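Local coordinates for putative periplasmic protein (Wolinella succinogenes, PDB 3KN3) that probably serves as the periplasmic substrate-binding component of an ABC-type tungstate transport system and can hold glutathione in its ligand site, at residues Thr18-Val23 against Asn201-Met206; Asp77-Met82 against Trp227-Lys232. One frame throughout, in Å; residues are numbered along the deposited sequence.

Both interactions set helices against one mixed sheet, on antiparallel neighbouring strands, with probable hydrogen bonds from V81 N to Y203 O (2.7 Å) and from T79 N to I205 O (2.9 Å). They illustrate how one sheet can serve a ligand site and plain helix packing at once. Both contacts are buried, but the centre of interaction 1 lies about 8 Å from that of the chain and the centre of interaction 2 about 15 Å, with V229 exposed at its margin. In 18-23 against 201-206 a binding-site tyrosine meets methyls; 77-82 against 227-232 joins methyl to methyl. Helix 20-32 takes part in both: L20 lies in the first contact, and L24 touches I228 beside the second.

Interaction 1. Residues Thr18-Val23 against Asn201-Met206; sequences TGLLDV and NFYSIM
Y203 carries one side of this contact alone, its ring and hydroxyl meeting T18 and L20 at two separate points. The CG2 methyl of T18 lies 3.6 Å from Y203 OH, the two side chains approaching from opposite directions. Farther back on the ring, L20 CD2 sits 4.1 Å from Y203 CD2, and here the two side chains run alongside in opposite senses. Both methyls come in obliquely, and across these two segments the tyrosine meets aliphatic carbon. L20 reaches the ring because its CG runs anti to the backbone N (chi1 -178°), extending the leucine toward the strand.

The frame is that of a periplasmic binding protein lobe, in which helices cover a sheet and the ligand site gathers at the strand ends. Y203 is itself a glutathione-binding residue, as are N201 on the same segment and H61, whose ring stacks with that of Y203. N201 OD1 is hydrogen-bonded to H61 NE2, so H61 is held by both residues.

What positions the helix side is an ST turn. T18 OG1 accepts from L20 N at 3.1 Å, a nearly straight bond (164°), and is also hydrogen-bonded to T15 O. Between T18 and L20, G19 joins helix 13-18 to helix 20-32 at a positive phi of 79°, which favours glycine. It stands at the N-cap position of the second helix, whose first turn is closed by V23 N donating to G19 O at 3.1 Å. Farther out, F59 of the adjacent strand 57-60 touches both L20 and Y203.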
ATOM      1  N   THR A  18      -7.675   5.888   1.244  1.00 36.03           N
ATOM      2  CA  THR A  18      -7.995   4.816   0.325  1.00 30.94           C
ATOM      3  C   THR A  18      -9.471   4.379   0.422  1.00 40.43           C
ATOM      4  O   THR A  18     -10.015   3.771  -0.512  1.00 39.98           O
ATOM      5  CB  THR A  18      -7.099   3.596   0.597  1.00 36.40           C
ATOM      6  OG1 THR A  18      -7.561   2.908   1.769  1.00 37.75           O
ATOM      7  CG2 THR A  18      -5.644   4.041   0.798  1.00 33.24           C
ATOM      8  N   GLY A  19     -10.123   4.687   1.543  1.00 33.61           N
ATOM      9  CA  GLY A  19     -11.473   4.208   1.754  1.00 24.71           C
ATOM     10  C   GLY A  19     -11.595   2.760   2.217  1.00 25.59           C
ATOM     11  O   GLY A  19     -12.696   2.309   2.530  1.00 32.90           O
ATOM     12  N   LEU A  20     -10.484   2.029   2.276  1.00 22.65           N
ATOM     13  CA  LEU A  20     -10.510   0.649   2.772  1.00 25.17           C
ATOM     14  C   LEU A  20     -11.367   0.513   4.051  1.00 29.36           C
ATOM     15  O   LEU A  20     -12.204  -0.379   4.154  1.00 28.46           O
ATOM     16  CB  LEU A  20      -9.088   0.148   3.031  1.00 24.41           C
ATOM     17  CG  LEU A  20      -8.888  -1.298   3.518  1.00 32.63           C
ATOM     18  CD1 LEU A  20      -9.653  -2.287   2.642  1.00 33.47           C
ATOM     19  CD2 LEU A  20      -7.399  -1.646   3.577  1.00 31.23           C
ATOM     20  N   LEU A  21     -11.158   1.401   5.015  1.00 24.94           N
ATOM     21  CA  LEU A  21     -11.835   1.283   6.303  1.00 30.16           C
ATOM     22  C   LEU A  21     -13.341   1.464   6.186  1.00 35.39           C
ATOM     23  O   LEU A  21     -14.114   0.800   6.885  1.00 34.05           O
ATOM     24  CB  LEU A  21     -11.281   2.298   7.301  1.00 29.75           C
ATOM     25  CG  LEU A  21      -9.874   1.949   7.768  1.00 33.17           C
ATOM     26  CD1 LEU A  21      -9.266   3.095   8.520  1.00 31.29           C
ATOM     27  CD2 LEU A  21      -9.946   0.716   8.629  1.00 36.52           C
ATOM     28  N   ASP A  22     -13.743   2.367   5.299  1.00 31.25           N
ATOM     29  CA  ASP A  22     -15.148   2.659   5.057  1.00 32.29           C
ATOM     30  C   ASP A  22     -15.830   1.498   4.367  1.00 34.12           C
ATOM     31  O   ASP A  22     -17.046   1.395   4.372  1.00 31.08           O
ATOM     32  CB  ASP A  22     -15.270   3.921   4.215  1.00 37.18           C
ATOM     33  CG  ASP A  22     -14.615   5.106   4.881  1.00 48.07           C
ATOM     34  OD1 ASP A  22     -13.428   5.371   4.588  1.00 51.49           O
ATOM     35  OD2 ASP A  22     -15.273   5.743   5.732  1.00 52.63           O
ATOM     36  N   VAL A  23     -15.033   0.621   3.768  1.00 36.48           N
ATOM     37  CA  VAL A  23     -15.568  -0.590   3.194  1.00 36.61           C
ATOM     38  C   VAL A  23     -15.719  -1.653   4.292  1.00 42.48           C
ATOM     39  O   VAL A  23     -16.789  -2.240   4.451  1.00 41.52           O
ATOM     40  CB  VAL A  23     -14.673  -1.117   2.086  1.00 38.02           C
ATOM     41  CG1 VAL A  23     -15.248  -2.406   1.530  1.00 38.07           C
ATOM     42  CG2 VAL A  23     -14.521  -0.071   0.980  1.00 37.54           C
ATOM     43  N   ASN A 201       0.045  -4.860  -2.669  1.00 39.35           N
ATOM     44  CA  ASN A 201       0.061  -3.838  -1.627  1.00 37.56           C
ATOM     45  C   ASN A 201      -0.630  -4.323  -0.349  1.00 42.54           C
ATOM     46  O   ASN A 201      -1.773  -4.781  -0.389  1.00 40.72           O
ATOM     47  CB  ASN A 201      -0.660  -2.586  -2.130  1.00 31.93           C
ATOM     48  CG  ASN A 201      -0.320  -1.338  -1.314  1.00 39.07           C
ATOM     49  OD1 ASN A 201       0.631  -1.332  -0.525  1.00 34.33           O
ATOM     50  ND2 ASN A 201      -1.084  -0.266  -1.522  1.00 40.20           N
ATOM     51  N   PHE A 202       0.050  -4.211   0.787  1.00 42.84           N
ATOM     52  CA  PHE A 202      -0.543  -4.653   2.043  1.00 41.37           C
ATOM     53  C   PHE A 202      -0.581  -3.586   3.127  1.00 41.99           C
ATOM     54  O   PHE A 202       0.390  -2.849   3.335  1.00 40.39           O
ATOM     55  CB  PHE A 202       0.198  -5.863   2.596  1.00 40.12           C
ATOM     56  CG  PHE A 202       0.236  -7.021   1.661  1.00 43.70           C
ATOM     57  CD1 PHE A 202      -0.745  -7.997   1.711  1.00 41.26           C
ATOM     58  CD2 PHE A 202       1.257  -7.143   0.737  1.00 42.48           C
ATOM     59  CE1 PHE A 202      -0.713  -9.071   0.859  1.00 42.43           C
ATOM     60  CE2 PHE A 202       1.289  -8.216  -0.122  1.00 42.47           C
ATOM     61  CZ  PHE A 202       0.307  -9.185  -0.061  1.00 37.97           C
ATOM     62  N   TYR A 203      -1.711  -3.550   3.830  1.00 35.82           N
ATOM     63  CA  TYR A 203      -1.862  -2.774   5.044  1.00 37.62           C
ATOM     64  C   TYR A 203      -1.987  -3.742   6.234  1.00 44.37           C
ATOM     65  O   TYR A 203      -2.730  -4.718   6.179  1.00 48.94           O
ATOM     66  CB  TYR A 203      -3.084  -1.869   4.931  1.00 36.13           C
ATOM     67  CG  TYR A 203      -3.071  -0.936   3.726  1.00 40.58           C
ATOM     68  CD1 TYR A 203      -2.699   0.404   3.854  1.00 40.83           C
ATOM     69  CD2 TYR A 203      -3.439  -1.394   2.467  1.00 42.01           C
ATOM     70  CE1 TYR A 203      -2.701   1.249   2.764  1.00 41.20           C
ATOM     71  CE2 TYR A 203      -3.432  -0.564   1.373  1.00 36.85           C
ATOM     72  CZ  TYR A 203      -3.064   0.755   1.523  1.00 41.76           C
ATOM     73  OH  TYR A 203      -3.057   1.572   0.421  1.00 39.93           O
ATOM     74  N   SER A 204      -1.252  -3.475   7.304  1.00 40.72           N
ATOM     75  CA  SER A 204      -1.178  -4.400   8.423  1.00 40.58           C
ATOM     76  C   SER A 204      -2.012  -3.973   9.613  1.00 37.17           C
ATOM     77  O   SER A 204      -1.939  -2.823  10.040  1.00 38.61           O
ATOM     78  CB  SER A 204       0.266  -4.546   8.882  1.00 47.33           C
ATOM     79  OG  SER A 204       1.056  -5.107   7.862  1.00 56.99           O
ATOM     80  N   ILE A 205      -2.795  -4.912  10.144  1.00 32.78           N
ATOM     81  CA  ILE A 205      -3.507  -4.723  11.393  1.00 29.62           C
ATOM     82  C   ILE A 205      -2.700  -5.417  12.455  1.00 33.18           C
ATOM     83  O   ILE A 205      -2.256  -6.538  12.253  1.00 31.60           O
ATOM     84  CB  ILE A 205      -4.892  -5.377  11.368  1.00 33.99           C
ATOM     85  CG1 ILE A 205      -5.705  -4.850  10.198  1.00 41.12           C
ATOM     86  CG2 ILE A 205      -5.659  -5.096  12.661  1.00 19.93           C
ATOM     87  CD1 ILE A 205      -6.979  -5.604   9.994  1.00 47.07           C
HETATM   88  N   MSE A 206      -2.482  -4.744  13.575  1.00 31.88           N
HETATM   89  CA  MSE A 206      -1.889  -5.392  14.738  1.00 30.76           C
HETATM   90  C   MSE A 206      -2.708  -5.061  15.972  1.00 27.59           C
HETATM   91  O   MSE A 206      -3.226  -3.947  16.107  1.00 29.38           O
HETATM   92  CB  MSE A 206      -0.446  -4.942  14.955  1.00 27.34           C
HETATM   93  CG  MSE A 206       0.499  -5.363  13.847  1.00 37.59           C
HETATM   94 SE   MSE A 206       2.204  -4.403  13.938  1.00 60.18          SE
HETATM   95  CE  MSE A 206       3.220  -5.384  12.609  1.00283.90           C
TER

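Interaction 2. Residues Asp77-Met82 against Trp227-Lys232; sequences DRTPVM and WIVSEK. With ACY (acetic acid), chain F.
Three methyl contacts join strand and helix here: V81 CG2 meets I228 CG2 at 3.8 Å, T79 CG2 meets V229 CG2 at 3.7 Å, and a looser approach links T79 with I228. V81 and I228 cross at about a right angle, as do T79 and V229. The threonine serves as an aliphatic residue across this contact because CG2 lies anti to its own N, pointing the methyl at the helix while the hydroxyl stays beside that N.

The hydrogen bonds shape each segment from within. T79 OG1 gives its proton to D77 O at 2.7 Å, arriving from above the carbonyl plane, so the buried hydroxyl is satisfied at the corner the chain turns at D77. On the helix side W227 O takes two donors, S230 N and S230 OG; the hydroxyl, 3.0 Å away, uses an in-plane lone pair of that carbonyl. S230 thus closes helix 218-229 while standing at the N-cap of helix 231-238.

Charge collects around R78, whose NE forms a salt bridge with E66 and whose NH1 donates to acetate OXT at 3.2 Å (158°). The acetate probably comes from the crystallisation liquor; P80 CG, at the guanidinium edge, also touches it. A methionine in place of R78 would probably leave the E66 carboxylate without its cationic mate and the acetate without this donor.

With L24 of helix 20-32 touching I228, the arrangement is the helix-on-sheet layering of an alpha/beta lobe in the periplasmic binding protein fold.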
ATOM      1  N   ASP A  77       0.039 -10.266  16.682  1.00 37.86           N
ATOM      2  CA  ASP A  77      -0.945 -10.777  15.722  1.00 32.10           C
ATOM      3  C   ASP A  77      -0.977  -9.991  14.421  1.00 33.53           C
ATOM      4  O   ASP A  77      -2.029  -9.825  13.800  1.00 32.84           O
ATOM      5  CB  ASP A  77      -2.335 -10.841  16.354  1.00 36.72           C
ATOM      6  CG  ASP A  77      -2.385 -11.772  17.550  1.00 47.89           C
ATOM      7  OD1 ASP A  77      -3.273 -11.600  18.411  1.00 55.05           O
ATOM      8  OD2 ASP A  77      -1.525 -12.673  17.642  1.00 49.19           O
ATOM      9  N   ARG A  78       0.194  -9.523  14.011  1.00 39.32           N
ATOM     10  CA  ARG A  78       0.350  -8.802  12.752  1.00 40.05           C
ATOM     11  C   ARG A  78      -0.327  -9.576  11.613  1.00 34.52           C
ATOM     12  O   ARG A  78      -0.061 -10.752  11.404  1.00 38.15           O
ATOM     13  CB  ARG A  78       1.843  -8.540  12.502  1.00 48.06           C
ATOM     14  CG  ARG A  78       2.287  -8.552  11.060  1.00 57.86           C
ATOM     15  CD  ARG A  78       2.120  -7.206  10.386  1.00 57.38           C
ATOM     16  NE  ARG A  78       3.363  -6.765   9.760  1.00 58.19           N
ATOM     17  CZ  ARG A  78       3.732  -7.080   8.522  1.00 60.74           C
ATOM     18  NH1 ARG A  78       2.958  -7.847   7.761  1.00 63.99           N
ATOM     19  NH2 ARG A  78       4.879  -6.628   8.048  1.00 62.32           N
ATOM     20  N   THR A  79      -1.217  -8.901  10.897  1.00 29.65           N
ATOM     21  CA  THR A  79      -2.125  -9.536   9.952  1.00 33.14           C
ATOM     22  C   THR A  79      -2.307  -8.643   8.717  1.00 42.03           C
ATOM     23  O   THR A  79      -2.889  -7.570   8.808  1.00 45.44           O
ATOM     24  CB  THR A  79      -3.512  -9.765  10.624  1.00 38.57           C
ATOM     25  OG1 THR A  79      -3.397 -10.737  11.675  1.00 35.67           O
ATOM     26  CG2 THR A  79      -4.572 -10.203   9.611  1.00 35.30           C
ATOM     27  N   PRO A  80      -1.797  -9.077   7.551  1.00 48.09           N
ATOM     28  CA  PRO A  80      -1.890  -8.235   6.353  1.00 42.44           C
ATOM     29  C   PRO A  80      -3.253  -8.251   5.671  1.00 40.76           C
ATOM     30  O   PRO A  80      -3.914  -9.289   5.611  1.00 42.94           O
ATOM     31  CB  PRO A  80      -0.844  -8.843   5.417  1.00 43.14           C
ATOM     32  CG  PRO A  80       0.050  -9.649   6.302  1.00 49.73           C
ATOM     33  CD  PRO A  80      -0.862 -10.194   7.352  1.00 49.85           C
ATOM     34  N   VAL A  81      -3.657  -7.090   5.163  1.00 33.42           N
ATOM     35  CA  VAL A  81      -4.831  -6.980   4.312  1.00 35.14           C
ATOM     36  C   VAL A  81      -4.375  -6.429   2.970  1.00 38.15           C
ATOM     37  O   VAL A  81      -3.820  -5.340   2.892  1.00 41.21           O
ATOM     38  CB  VAL A  81      -5.883  -6.030   4.901  1.00 32.46           C
ATOM     39  CG1 VAL A  81      -7.071  -5.872   3.939  1.00 21.98           C
ATOM     40  CG2 VAL A  81      -6.327  -6.508   6.275  1.00 30.11           C
HETATM   41  N   MSE A  82      -4.593  -7.183   1.909  1.00 40.42           N
HETATM   42  CA  MSE A  82      -4.018  -6.784   0.642  1.00 40.09           C
HETATM   43  C   MSE A  82      -5.011  -5.933  -0.109  1.00 39.86           C
HETATM   44  O   MSE A  82      -6.200  -6.241  -0.140  1.00 46.70           O
HETATM   45  CB  MSE A  82      -3.620  -7.994  -0.176  1.00 45.46           C
HETATM   46  CG  MSE A  82      -4.754  -8.574  -0.958  1.00 56.47           C
HETATM   47 SE   MSE A  82      -4.115  -9.168  -2.690  1.00142.04          SE
HETATM   48  CE  MSE A  82      -2.859 -10.527  -2.092  1.00 31.39           C
ATOM     49  N   TRP A 227     -12.028 -12.153  11.907  1.00 35.10           N
ATOM     50  CA  TRP A 227     -13.029 -11.874  10.879  1.00 30.93           C
ATOM     51  C   TRP A 227     -12.344 -11.588   9.537  1.00 34.38           C
ATOM     52  O   TRP A 227     -12.672 -12.187   8.515  1.00 37.70           O
ATOM     53  CB  TRP A 227     -13.896 -10.702  11.335  1.00 28.46           C
ATOM     54  CG  TRP A 227     -14.893 -10.205  10.351  1.00 31.64           C
ATOM     55  CD1 TRP A 227     -16.087 -10.777  10.042  1.00 28.58           C
ATOM     56  CD2 TRP A 227     -14.809  -9.007   9.575  1.00 29.96           C
ATOM     57  NE1 TRP A 227     -16.740 -10.031   9.100  1.00 30.54           N
ATOM     58  CE2 TRP A 227     -15.978  -8.932   8.799  1.00 33.15           C
ATOM     59  CE3 TRP A 227     -13.851  -7.995   9.453  1.00 32.51           C
ATOM     60  CZ2 TRP A 227     -16.225  -7.874   7.909  1.00 33.08           C
ATOM     61  CZ3 TRP A 227     -14.094  -6.950   8.564  1.00 33.47           C
ATOM     62  CH2 TRP A 227     -15.270  -6.902   7.806  1.00 33.81           C
ATOM     63  N   ILE A 228     -11.368 -10.689   9.565  1.00 29.47           N
ATOM     64  CA  ILE A 228     -10.585 -10.327   8.393  1.00 36.47           C
ATOM     65  C   ILE A 228      -9.890 -11.546   7.765  1.00 44.57           C
ATOM     66  O   ILE A 228      -9.889 -11.752   6.558  1.00 47.24           O
ATOM     67  CB  ILE A 228      -9.508  -9.326   8.811  1.00 35.64           C
ATOM     68  CG1 ILE A 228     -10.127  -7.941   9.027  1.00 30.97           C
ATOM     69  CG2 ILE A 228      -8.382  -9.303   7.799  1.00 37.24           C
ATOM     70  CD1 ILE A 228     -10.388  -7.184   7.753  1.00 27.53           C
ATOM     71  N   VAL A 229      -9.310 -12.364   8.616  1.00 44.68           N
ATOM     72  CA  VAL A 229      -8.542 -13.507   8.185  1.00 43.75           C
ATOM     73  C   VAL A 229      -9.434 -14.652   7.681  1.00 53.72           C
ATOM     74  O   VAL A 229      -8.975 -15.517   6.935  1.00 57.54           O
ATOM     75  CB  VAL A 229      -7.666 -13.951   9.362  1.00 37.57           C
ATOM     76  CG1 VAL A 229      -7.819 -15.417   9.640  1.00 36.00           C
ATOM     77  CG2 VAL A 229      -6.223 -13.515   9.148  1.00 30.57           C
ATOM     78  N   SER A 230     -10.714 -14.636   8.063  1.00 54.51           N
ATOM     79  CA  SER A 230     -11.666 -15.691   7.684  1.00 53.19           C
ATOM     80  C   SER A 230     -11.840 -15.809   6.175  1.00 57.95           C
ATOM     81  O   SER A 230     -11.796 -14.806   5.452  1.00 52.34           O
ATOM     82  CB  SER A 230     -13.040 -15.471   8.337  1.00 46.34           C
ATOM     83  OG  SER A 230     -13.915 -14.745   7.487  1.00 43.78           O
ATOM     84  N   GLU A 231     -12.071 -17.034   5.710  1.00 62.35           N
ATOM     85  CA  GLU A 231     -12.139 -17.292   4.274  1.00 68.77           C
ATOM     86  C   GLU A 231     -13.162 -16.389   3.583  1.00 61.99           C
ATOM     87  O   GLU A 231     -12.866 -15.766   2.551  1.00 55.31           O
ATOM     88  CB  GLU A 231     -12.428 -18.771   3.984  1.00 78.41           C
ATOM     89  CG  GLU A 231     -12.096 -19.175   2.553  1.00 87.17           C
ATOM     90  CD  GLU A 231     -10.744 -18.625   2.095  1.00 94.33           C
ATOM     91  OE1 GLU A 231      -9.705 -19.026   2.668  1.00 96.08           O
ATOM     92  OE2 GLU A 231     -10.722 -17.786   1.163  1.00 94.06           O
ATOM     93  N   LYS A 232     -14.355 -16.303   4.166  1.00 54.01           N
ATOM     94  CA  LYS A 232     -15.394 -15.472   3.584  1.00 50.18           C
ATOM     95  C   LYS A 232     -14.854 -14.079   3.264  1.00 46.63           C
ATOM     96  O   LYS A 232     -15.074 -13.552   2.177  1.00 49.95           O
ATOM     97  CB  LYS A 232     -16.597 -15.373   4.519  1.00 52.84           C
ATOM     98  CG  LYS A 232     -17.720 -14.508   3.961  1.00 57.16           C
ATOM     99  CD  LYS A 232     -18.515 -13.845   5.070  1.00 60.93           C
ATOM    100  CE  LYS A 232     -19.431 -12.777   4.508  1.00 66.92           C
ATOM    101  NZ  LYS A 232     -20.165 -12.065   5.588  1.00 69.05           N
TER
HETATM  102  C   ACY F 263       3.501  -9.172   4.243  1.00 75.42           C
HETATM  103  O   ACY F 263       3.005 -10.219   3.756  1.00 73.10           O
HETATM  104  OXT ACY F 263       4.349  -9.160   5.165  1.00 76.59           O
HETATM  105  CH3 ACY F 263       3.060  -7.842   3.704  1.00 71.12           C